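Local coordinates for Lmo0305 protein (Listeria monocytogenes, PDB 3PJ0) that is of unassigned function but has the fold of the pyridoxal-phosphate-dependent aminotransferase superfamily and carries that cofactor on a lysine, at residues 29-34 against 249-254; 65-70 against 226-231; 151-156 against 281-286; 174-179 against 194-199; 261-266 against 336-341. All coordinates share one frame; numbering follows the deposited sequence. Where two conformers were deposited one is given.

Interaction 1. Residues 29-34 against 249-254; sequences TEALQN and ADYYFE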
# COMPACT_ATOMS: atom_id res chain seq x y z
N THR A 29 -0.62 0.03 -18.56
CA THR A 29 -1.09 -0.80 -19.69
C THR A 29 0.12 -1.31 -20.51
O THR A 29 0.13 -2.48 -20.92
CB THR A 29 -2.15 -0.08 -20.57
OG1 THR A 29 -1.57 1.06 -21.18
CG2 THR A 29 -3.39 0.33 -19.75
N GLU A 30 1.15 -0.49 -20.68
CA GLU A 30 2.37 -0.96 -21.39
C GLU A 30 2.99 -2.15 -20.65
O GLU A 30 3.39 -3.16 -21.27
CB GLU A 30 3.43 0.16 -21.61
CG GLU A 30 4.74 -0.41 -22.26
CD GLU A 30 5.84 0.63 -22.48
OE1 GLU A 30 5.52 1.84 -22.61
OE2 GLU A 30 7.03 0.23 -22.57
N ALA A 31 3.07 -2.05 -19.32
CA ALA A 31 3.66 -3.12 -18.53
C ALA A 31 2.86 -4.42 -18.63
O ALA A 31 3.44 -5.50 -18.47
CB ALA A 31 3.79 -2.70 -17.03
N LEU A 32 1.56 -4.33 -18.88
CA LEU A 32 0.70 -5.53 -18.94
C LEU A 32 0.61 -6.16 -20.32
O LEU A 32 -0.04 -7.18 -20.49
CB LEU A 32 -0.70 -5.21 -18.46
CG LEU A 32 -0.82 -4.81 -16.99
CD1 LEU A 32 -2.31 -4.49 -16.69
CD2 LEU A 32 -0.27 -5.91 -16.10
N GLN A 33 1.29 -5.57 -21.31
CA GLN A 33 1.17 -6.07 -22.69
C GLN A 33 1.56 -7.53 -22.81
O GLN A 33 0.88 -8.28 -23.51
CB GLN A 33 2.00 -5.22 -23.67
CG GLN A 33 1.35 -3.84 -23.87
CD GLN A 33 2.08 -2.96 -24.84
OE1 GLN A 33 3.30 -3.06 -25.00
NE2 GLN A 33 1.33 -2.01 -25.46
N ASN A 34 2.67 -7.91 -22.18
CA ASN A 34 3.17 -9.29 -22.31
C ASN A 34 2.68 -10.26 -21.23
O ASN A 34 3.13 -11.40 -21.20
CB ASN A 34 4.70 -9.32 -22.38
CG ASN A 34 5.38 -8.98 -21.05
OD1 ASN A 34 4.73 -8.54 -20.12
ND2 ASN A 34 6.70 -9.17 -20.97
N ALA A 249 6.82 -3.01 -11.65
CA ALA A 249 8.21 -2.86 -11.12
C ALA A 249 9.16 -3.73 -11.91
O ALA A 249 10.18 -3.27 -12.38
CB ALA A 249 8.30 -3.23 -9.62
N ASP A 250 8.77 -4.97 -12.14
CA ASP A 250 9.63 -5.91 -12.90
C ASP A 250 9.78 -5.47 -14.37
O ASP A 250 10.89 -5.48 -14.93
CB ASP A 250 9.07 -7.32 -12.79
CG ASP A 250 10.12 -8.39 -13.03
OD1 ASP A 250 11.34 -8.11 -12.96
OD2 ASP A 250 9.71 -9.54 -13.30
N TYR A 251 8.70 -5.02 -14.98
CA TYR A 251 8.74 -4.57 -16.38
C TYR A 251 9.72 -3.42 -16.57
O TYR A 251 10.60 -3.49 -17.44
CB TYR A 251 7.32 -4.15 -16.89
CG TYR A 251 7.33 -3.61 -18.28
CD1 TYR A 251 7.37 -4.47 -19.39
CD2 TYR A 251 7.30 -2.23 -18.52
CE1 TYR A 251 7.39 -3.99 -20.68
CE2 TYR A 251 7.32 -1.75 -19.80
CZ TYR A 251 7.37 -2.65 -20.89
OH TYR A 251 7.41 -2.18 -22.18
N TYR A 252 9.54 -2.35 -15.79
CA TYR A 252 10.38 -1.15 -15.92
C TYR A 252 11.80 -1.41 -15.44
O TYR A 252 12.76 -0.82 -15.99
CB TYR A 252 9.71 0.08 -15.26
CG TYR A 252 8.52 0.47 -16.09
CD1 TYR A 252 8.72 1.02 -17.34
CD2 TYR A 252 7.22 0.22 -15.69
CE1 TYR A 252 7.69 1.37 -18.13
CE2 TYR A 252 6.13 0.56 -16.50
CZ TYR A 252 6.39 1.11 -17.74
OH TYR A 252 5.40 1.46 -18.63
N PHE A 253 11.96 -2.32 -14.46
CA PHE A 253 13.33 -2.70 -14.08
C PHE A 253 14.08 -3.30 -15.29
O PHE A 253 15.20 -2.90 -15.63
CB PHE A 253 13.32 -3.71 -12.92
CG PHE A 253 14.67 -4.10 -12.45
CD1 PHE A 253 15.33 -3.33 -11.53
CD2 PHE A 253 15.29 -5.23 -12.95
CE1 PHE A 253 16.66 -3.68 -11.12
CE2 PHE A 253 16.60 -5.59 -12.53
CZ PHE A 253 17.26 -4.81 -11.60
N GLU A 254 13.44 -4.23 -16.01
CA GLU A 254 14.12 -4.86 -17.14
C GLU A 254 14.30 -3.88 -18.29
O GLU A 254 15.32 -3.92 -18.99
CB GLU A 254 13.40 -6.14 -17.58
CG GLU A 254 13.52 -7.28 -16.60
CD GLU A 254 14.96 -7.78 -16.45
OE1 GLU A 254 15.68 -7.82 -17.46
OE2 GLU A 254 15.35 -8.15 -15.33
O HOH W 1 5.96 4.01 -19.91
O HOH W 2 5.78 -3.76 -24.05
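Tyr251 leaves helix 243-256 with CG anti to the backbone N (chi1 177°) and lays one face of its ring against the backbone of helix 25-31. Ala31 CA stands over that face in a CH-pi contact, 3.8 Å from the centroid, and Glu30 O lies over the same face nearer the rim. Glu30, its chain extended, crosses Tyr251 at about a right angle and brings its carboxylate to the phenol edge, turned 83° from the ring. There Tyr251 OH donates to Glu30 OE2 at 2.5 Å, a very short bond that uses the anti lone pair of an oxygen lying in the ring plane. In this aminotransferase-type fold, helix 25-31, near the N-terminus, is thus held against helix 243-256. The dimer interface adjoins it: Thr29 and Leu32 of the same segment pack on the second subunit. Tyr252 takes a different first torsion, CG beside its own N, and sets CE2 obliquely 4.0 Å from Ala31 CB. Its hydroxyl is bonded to Val27 O and accepts from a water that reaches Glu30 OE1 weakly. A second water donates to Tyr251 OH at 2.9 Å and to Gln33 OE1 at 2.7 Å.

Interaction 2. Residues 65-70 against 226-231; sequences SAVFFP and QEAKIW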
# COMPACT_ATOMS: atom_id res chain seq x y z
N SER A 65 17.09 -13.14 1.39
CA SER A 65 15.71 -13.01 0.97
C SER A 65 15.27 -11.56 0.99
O SER A 65 16.01 -10.66 1.42
CB SER A 65 14.77 -13.91 1.80
OG SER A 65 14.73 -13.56 3.17
N ALA A 66 14.06 -11.35 0.51
CA ALA A 66 13.50 -10.01 0.34
C ALA A 66 12.01 -10.06 0.47
O ALA A 66 11.40 -11.14 0.36
CB ALA A 66 13.87 -9.45 -1.05
N VAL A 67 11.43 -8.89 0.71
CA VAL A 67 10.00 -8.74 0.83
C VAL A 67 9.58 -7.52 0.02
O VAL A 67 10.16 -6.43 0.13
CB VAL A 67 9.51 -8.65 2.31
CG1 VAL A 67 10.35 -7.71 3.09
CG2 VAL A 67 8.00 -8.28 2.38
N PHE A 68 8.55 -7.72 -0.79
CA PHE A 68 8.01 -6.63 -1.57
C PHE A 68 7.04 -5.80 -0.72
O PHE A 68 6.04 -6.33 -0.18
CB PHE A 68 7.34 -7.14 -2.86
CG PHE A 68 6.92 -6.02 -3.78
CD1 PHE A 68 7.80 -5.53 -4.71
CD2 PHE A 68 5.66 -5.44 -3.67
CE1 PHE A 68 7.44 -4.48 -5.56
CE2 PHE A 68 5.28 -4.39 -4.50
CZ PHE A 68 6.19 -3.89 -5.45
N PHE A 69 7.31 -4.50 -0.65
CA PHE A 69 6.51 -3.54 0.11
C PHE A 69 5.80 -2.49 -0.75
O PHE A 69 6.35 -2.06 -1.75
CB PHE A 69 7.43 -2.76 1.06
CG PHE A 69 7.64 -3.41 2.42
CD1 PHE A 69 6.71 -3.21 3.45
CD2 PHE A 69 8.78 -4.17 2.69
CE1 PHE A 69 6.91 -3.79 4.70
CE2 PHE A 69 8.99 -4.73 4.00
CZ PHE A 69 8.05 -4.55 4.97
N PRO A 70 4.59 -2.06 -0.35
CA PRO A 70 3.96 -1.00 -1.14
C PRO A 70 4.79 0.29 -1.16
O PRO A 70 4.70 1.06 -2.12
CB PRO A 70 2.62 -0.78 -0.43
CG PRO A 70 2.77 -1.42 0.93
CD PRO A 70 3.73 -2.52 0.76
N GLN A 226 11.75 -12.22 7.74
CA GLN A 226 10.58 -12.84 8.36
C GLN A 226 9.96 -11.92 9.40
O GLN A 226 8.73 -11.79 9.46
CB GLN A 226 10.93 -14.21 8.92
CG GLN A 226 11.30 -15.24 7.84
CD GLN A 226 10.36 -15.27 6.63
OE1 GLN A 226 9.12 -15.21 6.76
NE2 GLN A 226 10.94 -15.42 5.45
N GLU A 227 10.79 -11.21 10.17
CA GLU A 227 10.27 -10.24 11.12
C GLU A 227 9.62 -9.09 10.38
O GLU A 227 8.59 -8.58 10.81
CB GLU A 227 11.36 -9.66 12.05
CG GLU A 227 11.90 -10.64 13.07
CD GLU A 227 12.86 -9.96 14.04
OE1 GLU A 227 12.47 -8.94 14.67
OE2 GLU A 227 13.99 -10.44 14.16
N ALA A 228 10.20 -8.67 9.26
CA ALA A 228 9.64 -7.56 8.48
C ALA A 228 8.24 -7.88 7.95
O ALA A 228 7.41 -7.00 7.85
CB ALA A 228 10.58 -7.12 7.34
N LYS A 229 7.98 -9.15 7.64
CA LYS A 229 6.68 -9.55 7.13
C LYS A 229 5.60 -9.46 8.20
O LYS A 229 4.45 -9.12 7.91
CB LYS A 229 6.74 -10.95 6.50
CG LYS A 229 7.55 -10.98 5.22
CD LYS A 229 7.40 -12.30 4.49
CE LYS A 229 8.27 -12.38 3.27
NZ LYS A 229 7.97 -13.63 2.47
N ILE A 230 5.97 -9.73 9.45
CA ILE A 230 5.04 -9.57 10.56
C ILE A 230 4.67 -8.08 10.70
O ILE A 230 3.50 -7.74 10.79
CB ILE A 230 5.61 -10.09 11.88
CG1 ILE A 230 5.88 -11.59 11.76
CG2 ILE A 230 4.62 -9.79 13.02
CD1 ILE A 230 6.43 -12.23 13.03
N TRP A 231 5.67 -7.21 10.66
CA TRP A 231 5.45 -5.77 10.75
C TRP A 231 4.65 -5.27 9.55
O TRP A 231 3.84 -4.36 9.69
CB TRP A 231 6.78 -4.99 10.87
CG TRP A 231 7.39 -5.00 12.24
CD1 TRP A 231 8.50 -5.68 12.64
CD2 TRP A 231 6.91 -4.30 13.39
NE1 TRP A 231 8.73 -5.44 13.99
CE2 TRP A 231 7.78 -4.58 14.46
CE3 TRP A 231 5.85 -3.42 13.62
CZ2 TRP A 231 7.60 -4.04 15.75
CZ3 TRP A 231 5.67 -2.90 14.90
CH2 TRP A 231 6.53 -3.21 15.93
O HOH W 3 10.52 -13.54 1.14
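Apolar packing carries most of this contact, and it centres on Ala228, whose small side chain points at the strand. Val67 CG1 meets Ala228 CB at 4.3 Å, and the tip of the Phe69 ring, CZ, comes equally close to the same methyl. Phe69 CZ also approaches Ala228 O at 3.8 Å, obliquely to the ring. Val67 holds CG1 in the crowded position between its backbone N and carbonyl carbon (chi1 46°), which sends CG2 anti to N and toward Lys229. The strand and helix segments run nearly parallel, 18° apart with axes 8.7 Å from each other. In fold terms, 65-69 is the outermost strand of the seven-stranded large-domain sheet, antiparallel to 216-220, and the helix that follows 216-220 in the chain doubles back to cover it. Aliphatic contact with the lysine comes next: the extended Lys229 chain slides past Val67 in the opposite direction, with Lys229 CG 3.9 Å from Val67 CG2. Polar contact is indirect, since no hydrogen bond joins the segments. A single water bridges them, donating to Ala66 O at 2.7 Å and accepting from Lys229 NZ at 2.9 Å.

Interaction 3. Residues 151-156 against 281-286; sequences GGQLPA and KTVPEV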
# COMPACT_ATOMS: atom_id res chain seq x y z
N GLY A 151 21.84 17.21 -3.56
CA GLY A 151 22.16 17.13 -4.97
C GLY A 151 22.55 15.78 -5.49
O GLY A 151 22.88 15.67 -6.66
N GLY A 152 22.49 14.75 -4.65
CA GLY A 152 22.89 13.41 -5.07
C GLY A 152 24.39 13.27 -4.86
O GLY A 152 25.15 12.98 -5.82
N GLN A 153 24.84 13.48 -3.64
CA GLN A 153 26.28 13.33 -3.34
C GLN A 153 26.62 11.94 -2.76
O GLN A 153 25.78 11.30 -2.09
CB GLN A 153 26.72 14.43 -2.37
CG GLN A 153 26.60 15.89 -2.87
CD GLN A 153 27.19 16.90 -1.90
OE1 GLN A 153 28.30 16.69 -1.34
NE2 GLN A 153 26.51 18.02 -1.74
N LEU A 154 27.88 11.51 -3.00
CA LEU A 154 28.36 10.23 -2.53
C LEU A 154 29.72 10.32 -1.88
O LEU A 154 30.58 11.05 -2.34
CB LEU A 154 28.54 9.27 -3.74
CG LEU A 154 27.29 8.73 -4.42
CD1 LEU A 154 27.61 8.01 -5.73
CD2 LEU A 154 26.56 7.78 -3.44
N PRO A 155 29.94 9.54 -0.80
CA PRO A 155 31.28 9.41 -0.31
C PRO A 155 32.09 8.50 -1.24
O PRO A 155 31.54 7.66 -1.97
CB PRO A 155 31.09 8.72 1.04
CG PRO A 155 29.88 7.86 0.83
CD PRO A 155 28.98 8.73 -0.03
N ALA A 156 33.41 8.66 -1.23
CA ALA A 156 34.26 7.71 -1.92
C ALA A 156 33.89 6.29 -1.43
O ALA A 156 33.51 6.11 -0.26
CB ALA A 156 35.71 8.00 -1.61
N LYS A 281 25.71 27.19 -11.49
CA LYS A 281 26.57 26.07 -11.13
C LYS A 281 25.71 24.84 -10.78
O LYS A 281 24.51 24.97 -10.52
CB LYS A 281 27.46 26.41 -9.94
CG LYS A 281 26.73 26.46 -8.57
CD LYS A 281 27.65 26.87 -7.40
CE LYS A 281 26.88 26.88 -6.06
NZ LYS A 281 27.74 27.25 -4.88
N THR A 282 26.31 23.65 -10.78
CA THR A 282 25.63 22.48 -10.28
C THR A 282 26.25 21.97 -8.98
O THR A 282 27.43 22.23 -8.68
CB THR A 282 25.56 21.34 -11.30
OG1 THR A 282 26.86 20.78 -11.56
CG2 THR A 282 24.89 21.82 -12.59
N VAL A 283 25.44 21.24 -8.19
CA VAL A 283 25.90 20.56 -7.01
C VAL A 283 25.39 19.11 -7.10
O VAL A 283 24.20 18.90 -7.19
CB VAL A 283 25.39 21.20 -5.73
CG1 VAL A 283 25.88 20.39 -4.52
CG2 VAL A 283 25.80 22.67 -5.65
N PRO A 284 26.29 18.13 -7.16
CA PRO A 284 27.74 18.32 -7.21
C PRO A 284 28.13 18.95 -8.56
O PRO A 284 27.35 18.91 -9.52
CB PRO A 284 28.30 16.90 -7.09
CG PRO A 284 27.18 15.96 -7.25
CD PRO A 284 25.90 16.71 -7.29
N GLU A 285 29.33 19.53 -8.64
CA GLU A 285 29.78 20.14 -9.90
C GLU A 285 29.82 19.12 -11.03
O GLU A 285 29.39 19.41 -12.17
CB GLU A 285 31.15 20.81 -9.71
CG GLU A 285 31.76 21.38 -11.00
CD GLU A 285 33.06 22.17 -10.78
OE1 GLU A 285 33.42 22.48 -9.61
OE2 GLU A 285 33.71 22.48 -11.81
N VAL A 286 30.37 17.94 -10.73
CA VAL A 286 30.32 16.80 -11.64
C VAL A 286 29.41 15.73 -11.01
O VAL A 286 29.72 15.19 -9.93
CB VAL A 286 31.70 16.23 -11.97
CG1 VAL A 286 31.53 14.98 -12.88
CG2 VAL A 286 32.58 17.30 -12.65
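A G1 beta bulge in the loop between strand 140-144 and helix 157-170 meets the end of strand 280-283, where the chain turns through a cis peptide into Pro284. The loop follows strand 140-144 of the large mixed sheet, while 280-283 is an outer strand of the four-stranded antiparallel sheet, so the contact joins a loop of one to an edge of the other. Gly151 and Gly152 both have positive phi, 101° and 87°, a backbone shape that suits glycine, and the bare CA of Gly151 can face Val283 directly. Gly151 CA makes a CA-H...O contact with Val283 O at 3.5 Å. The Pro284 ring lies against the glycine carbonyls: Pro284 CD sits 3.3 Å from Gly151 O, and Pro284 CG is 3.9 Å from Gly152 O. These are carbon-to-oxygen contacts, and no hydrogen bond crosses between the segments. Gln153 extends beyond CG and crosses Val283 obliquely, bringing NE2 to 3.7 Å from Val283 CG1; that amide nitrogen has its polar partner within its own loop, donating to Ile150 O. Val283 keeps CG1 anti to the backbone N, which aims this methyl at the glutamine. On the strand side the turn after the cis bond is braced by Thr282 OG1, which donates to Pro284 O at 2.8 Å from above the carbonyl plane and is itself bonded to Asn275. Gly152 and Gln153 together face Gln147 across the loop, the glycine-first pairing that defines the G1 bulge.

Interaction 4. Residues 174-179 against 194-199; sequences LHLDGA and EICALF
Strand 173-178 passes beside a type I turn from Cys196 to Phe199, closed by Phe199 N donating to Cys196 O at 3.0 Å, and the backbones come nearest at Leu174 and Phe199, whose CA atoms are 5.0 Å apart. No hydrogen bond joins the segments; the Phe199 ring carries the contact, with its edge against the strand backbone at Leu174 and His175 and leucine side chains around it. Leu176 CB sits over the centre of one ring face in a CH-pi contact, 3.6 Å from the centroid and 10° off the normal. Leu174 comes in obliquely, with CG 3.5 Å from Phe199 CD1, while its CD2 methyl reaches Leu198 O at 3.4 Å. Both leucines have CG anti to the backbone N, and the two project from the same side of the strand. Leu176 CD2 goes on to Cys196 SG at 4.0 Å, extending the apolar patch to Cys196. On the other side of the strand Asp177 OD2 is hydrogen-bonded to N1 of the modified lysine at position 208, as the cofactor-binding aspartate is in this fold. Its OD1 accepts from Ala179 N at 3.2 Å, an Asx turn that helps fix the carboxylate. Helix 192-196 lies on the connection from strand 173-178 to the parallel strand 201-205, a beta-alpha-beta crossover, and Leu160 and Cys167 of helix 157-170 pack against Phe199 and Leu174.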
# COMPACT_ATOMS: atom_id res chain seq x y z
N LEU A 174 23.94 -1.59 9.95
CA LEU A 174 24.07 -0.58 8.89
C LEU A 174 22.98 -0.88 7.88
O LEU A 174 22.90 -2.02 7.38
CB LEU A 174 25.47 -0.63 8.24
CG LEU A 174 25.92 0.62 7.45
CD1 LEU A 174 26.07 1.85 8.34
CD2 LEU A 174 27.24 0.36 6.66
N HIS A 175 22.13 0.12 7.62
CA HIS A 175 21.00 0.03 6.71
C HIS A 175 21.15 0.99 5.53
O HIS A 175 21.43 2.18 5.73
CB HIS A 175 19.66 0.38 7.42
CG HIS A 175 18.50 0.42 6.47
ND1 HIS A 175 17.88 -0.73 6.02
CD2 HIS A 175 17.87 1.46 5.86
CE1 HIS A 175 16.92 -0.40 5.18
NE2 HIS A 175 16.91 0.92 5.04
N LEU A 176 20.92 0.47 4.32
CA LEU A 176 21.01 1.26 3.10
C LEU A 176 19.67 1.76 2.59
O LEU A 176 18.80 0.96 2.28
CB LEU A 176 21.69 0.45 1.97
CG LEU A 176 21.74 1.06 0.55
CD1 LEU A 176 22.44 2.42 0.59
CD2 LEU A 176 22.44 0.12 -0.45
N ASP A 177 19.50 3.09 2.58
CA ASP A 177 18.40 3.72 1.90
C ASP A 177 18.89 3.77 0.46
O ASP A 177 19.65 4.66 0.06
CB ASP A 177 18.02 5.12 2.46
CG ASP A 177 16.85 5.74 1.71
OD1 ASP A 177 16.63 5.35 0.54
OD2 ASP A 177 16.12 6.57 2.29
N GLY A 178 18.50 2.76 -0.30
CA GLY A 178 18.88 2.60 -1.67
C GLY A 178 17.77 2.95 -2.63
O GLY A 178 17.64 2.31 -3.69
N ALA A 179 16.98 3.97 -2.28
CA ALA A 179 15.93 4.46 -3.16
C ALA A 179 16.48 4.71 -4.57
O ALA A 179 15.78 4.50 -5.58
CB ALA A 179 15.35 5.77 -2.59
N GLU A 194 27.77 -5.76 -4.61
CA GLU A 194 28.98 -5.27 -3.95
C GLU A 194 28.68 -4.15 -2.97
O GLU A 194 29.14 -4.18 -1.84
CB GLU A 194 30.03 -4.80 -4.95
CG GLU A 194 30.75 -5.93 -5.62
CD GLU A 194 31.82 -5.45 -6.57
OE1 GLU A 194 31.48 -4.95 -7.66
OE2 GLU A 194 33.00 -5.55 -6.20
N ILE A 195 27.86 -3.19 -3.40
CA ILE A 195 27.49 -2.06 -2.55
C ILE A 195 26.67 -2.55 -1.34
O ILE A 195 26.95 -2.20 -0.20
CB ILE A 195 26.68 -1.00 -3.37
CG1 ILE A 195 27.54 -0.39 -4.47
CG2 ILE A 195 26.15 0.16 -2.50
CD1 ILE A 195 26.71 0.38 -5.53
N CYS A 196 25.68 -3.40 -1.61
CA CYS A 196 24.81 -3.91 -0.55
C CYS A 196 25.52 -4.84 0.44
O CYS A 196 25.02 -5.02 1.58
CB CYS A 196 23.62 -4.63 -1.15
SG CYS A 196 22.47 -3.54 -2.01
N ALA A 197 26.63 -5.44 0.02
CA ALA A 197 27.41 -6.35 0.89
C ALA A 197 27.97 -5.67 2.14
O ALA A 197 28.36 -6.35 3.10
CB ALA A 197 28.57 -7.01 0.11
N LEU A 198 28.03 -4.34 2.12
CA LEU A 198 28.56 -3.60 3.25
C LEU A 198 27.48 -3.30 4.29
O LEU A 198 27.78 -2.73 5.35
CB LEU A 198 29.17 -2.28 2.77
CG LEU A 198 30.34 -2.35 1.80
CD1 LEU A 198 30.73 -0.89 1.40
CD2 LEU A 198 31.49 -3.07 2.44
N PHE A 199 26.23 -3.70 4.01
CA PHE A 199 25.07 -3.37 4.83
C PHE A 199 24.37 -4.60 5.34
O PHE A 199 24.37 -5.64 4.70
CB PHE A 199 24.06 -2.56 3.96
CG PHE A 199 24.56 -1.20 3.57
CD1 PHE A 199 24.32 -0.12 4.41
CD2 PHE A 199 25.27 -1.02 2.40
CE1 PHE A 199 24.79 1.16 4.08
CE2 PHE A 199 25.75 0.26 2.05
CZ PHE A 199 25.50 1.35 2.89

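Interaction 5. Residues 261-266 against 336-341; sequences AEYFEA and VGDAFA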
# COMPACT_ATOMS: atom_id res chain seq x y z
N ALA A 261 24.13 3.60 -16.85
CA ALA A 261 25.37 4.25 -17.33
C ALA A 261 25.09 5.39 -18.32
O ALA A 261 25.75 6.44 -18.28
CB ALA A 261 26.31 3.22 -17.94
N GLU A 262 24.13 5.15 -19.21
CA GLU A 262 23.67 6.14 -20.20
C GLU A 262 23.12 7.41 -19.51
O GLU A 262 23.38 8.55 -19.96
CB GLU A 262 22.57 5.51 -21.08
CG GLU A 262 21.83 6.48 -21.96
CD GLU A 262 20.59 5.88 -22.63
OE1 GLU A 262 20.56 4.66 -22.90
OE2 GLU A 262 19.67 6.68 -22.91
N TYR A 263 22.31 7.21 -18.47
CA TYR A 263 21.73 8.34 -17.72
C TYR A 263 22.81 9.11 -16.98
O TYR A 263 22.74 10.31 -16.89
CB TYR A 263 20.67 7.91 -16.67
CG TYR A 263 19.42 7.19 -17.17
CD1 TYR A 263 18.93 7.38 -18.47
CD2 TYR A 263 18.68 6.40 -16.29
CE1 TYR A 263 17.77 6.74 -18.88
CE2 TYR A 263 17.52 5.78 -16.69
CZ TYR A 263 17.08 5.93 -17.97
OH TYR A 263 15.91 5.32 -18.33
N PHE A 264 23.81 8.39 -16.45
CA PHE A 264 24.97 9.01 -15.76
C PHE A 264 25.78 9.89 -16.72
O PHE A 264 26.10 11.03 -16.39
CB PHE A 264 25.81 7.90 -15.11
CG PHE A 264 27.15 8.32 -14.58
CD1 PHE A 264 27.29 9.41 -13.73
CD2 PHE A 264 28.28 7.55 -14.87
CE1 PHE A 264 28.56 9.76 -13.23
CE2 PHE A 264 29.54 7.87 -14.34
CZ PHE A 264 29.68 8.97 -13.53
N GLU A 265 26.10 9.35 -17.89
CA GLU A 265 26.86 10.11 -18.90
C GLU A 265 26.09 11.34 -19.38
O GLU A 265 26.67 12.44 -19.55
CB GLU A 265 27.24 9.22 -20.08
CG GLU A 265 28.31 8.18 -19.71
CD GLU A 265 29.67 8.78 -19.30
OE1 GLU A 265 30.18 9.68 -20.02
OE2 GLU A 265 30.24 8.33 -18.27
N ALA A 266 24.78 11.16 -19.57
CA ALA A 266 23.92 12.24 -20.01
C ALA A 266 23.86 13.31 -18.97
O ALA A 266 24.00 14.50 -19.29
CB ALA A 266 22.51 11.71 -20.32
N VAL A 336 17.90 12.69 -14.65
CA VAL A 336 17.87 12.24 -16.05
C VAL A 336 17.24 10.86 -16.17
O VAL A 336 17.49 9.96 -15.35
CB VAL A 336 19.26 12.27 -16.71
CG1 VAL A 336 19.22 11.71 -18.15
CG2 VAL A 336 19.79 13.69 -16.76
N GLY A 337 16.41 10.70 -17.19
CA GLY A 337 15.71 9.46 -17.48
C GLY A 337 15.52 9.35 -18.97
O GLY A 337 16.32 9.89 -19.75
N ASP A 338 14.44 8.70 -19.40
CA ASP A 338 14.21 8.47 -20.85
C ASP A 338 13.84 9.74 -21.63
O ASP A 338 14.06 9.82 -22.84
CB ASP A 338 13.12 7.42 -21.12
CG ASP A 338 13.53 5.99 -20.83
OD1 ASP A 338 14.72 5.68 -20.57
OD2 ASP A 338 12.62 5.15 -20.84
N ALA A 339 13.25 10.73 -20.96
CA ALA A 339 12.84 11.96 -21.66
C ALA A 339 14.03 12.70 -22.29
O ALA A 339 13.93 13.21 -23.41
CB ALA A 339 12.09 12.91 -20.69
N PHE A 340 15.16 12.72 -21.61
CA PHE A 340 16.33 13.46 -22.13
C PHE A 340 16.73 13.07 -23.56
O PHE A 340 16.97 13.93 -24.40
CB PHE A 340 17.54 13.38 -21.18
CG PHE A 340 18.73 14.15 -21.67
CD1 PHE A 340 18.77 15.53 -21.55
CD2 PHE A 340 19.79 13.51 -22.30
CE1 PHE A 340 19.85 16.27 -22.05
CE2 PHE A 340 20.89 14.25 -22.81
CZ PHE A 340 20.92 15.62 -22.67
N ALA A 341 16.72 11.76 -23.84
CA ALA A 341 17.15 11.27 -25.14
C ALA A 341 16.17 11.60 -26.27
O ALA A 341 16.54 11.48 -27.44
CB ALA A 341 17.41 9.76 -25.09
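The one hydrogen bond between the segments runs from Tyr263 OH to Asp338 OD1 at 2.6 Å. The acceptor lies at the edge of the phenol ring, near its plane, while the hydroxyl approaches the carboxylate from above, 48° out of its plane; ring and carboxylate are turned 60° from each other. Asp338 is gripped from other directions too: Lys259 forms a salt bridge with OD1 and Arg256 with OD2, which would be expected to keep the group ionised. Ring-face contact follows directly from this placement. Tyr263, with CG beside its backbone N, lies across the backbone of Val336 and Gly337. Gly337 CA makes a CH-pi contact over the face, 3.8 Å from the ring centroid and 17° off the normal. Val336 O lies over the same face toward the rim, 3.8 Å from Tyr263 CG, and takes a hydrogen bond from Asn290. Apolar packing continues one turn further along the helix. Ala266 CB touches Val336 CG1 at 3.9 Å and meets Phe340 CD2 obliquely at 3.8 Å; Val336 has CG1 anti to its N, which carries that methyl to the helix. Tyr263 and Ala266, three residues apart, thus present one face of the helix to the loop. The loop leaves strand 329-335 of the antiparallel sheet and leads to helix 345-358, so the arrangement is a helix packed on a strand-to-helix loop, consistent with the alpha/beta C-terminal domain of the aminotransferase fold.

Overall arrangement
Interactions 2 and 4 are buried and reach the same large mixed sheet, one at its outermost strand and one at an interior strand that also carries the cofactor aspartate; both rest on apolar contact without direct hydrogen bonds. Interactions 1, 3 and 5 are only partly buried. Of these, interactions 1 and 5 each add a tyrosine-to-carboxylate bond to a CH-pi contact, while interaction 3 sets glycine backbone against a proline ring, with a Gln-Val side-chain contact. Helices 243-256 and 260-275 follow one another, so interactions 1 and 5 draw on consecutive helices, and strand 280-283 of interaction 3 comes next. Interactions 1 and 2 touch the second subunit; interaction 3 lies across the chain's centre from both.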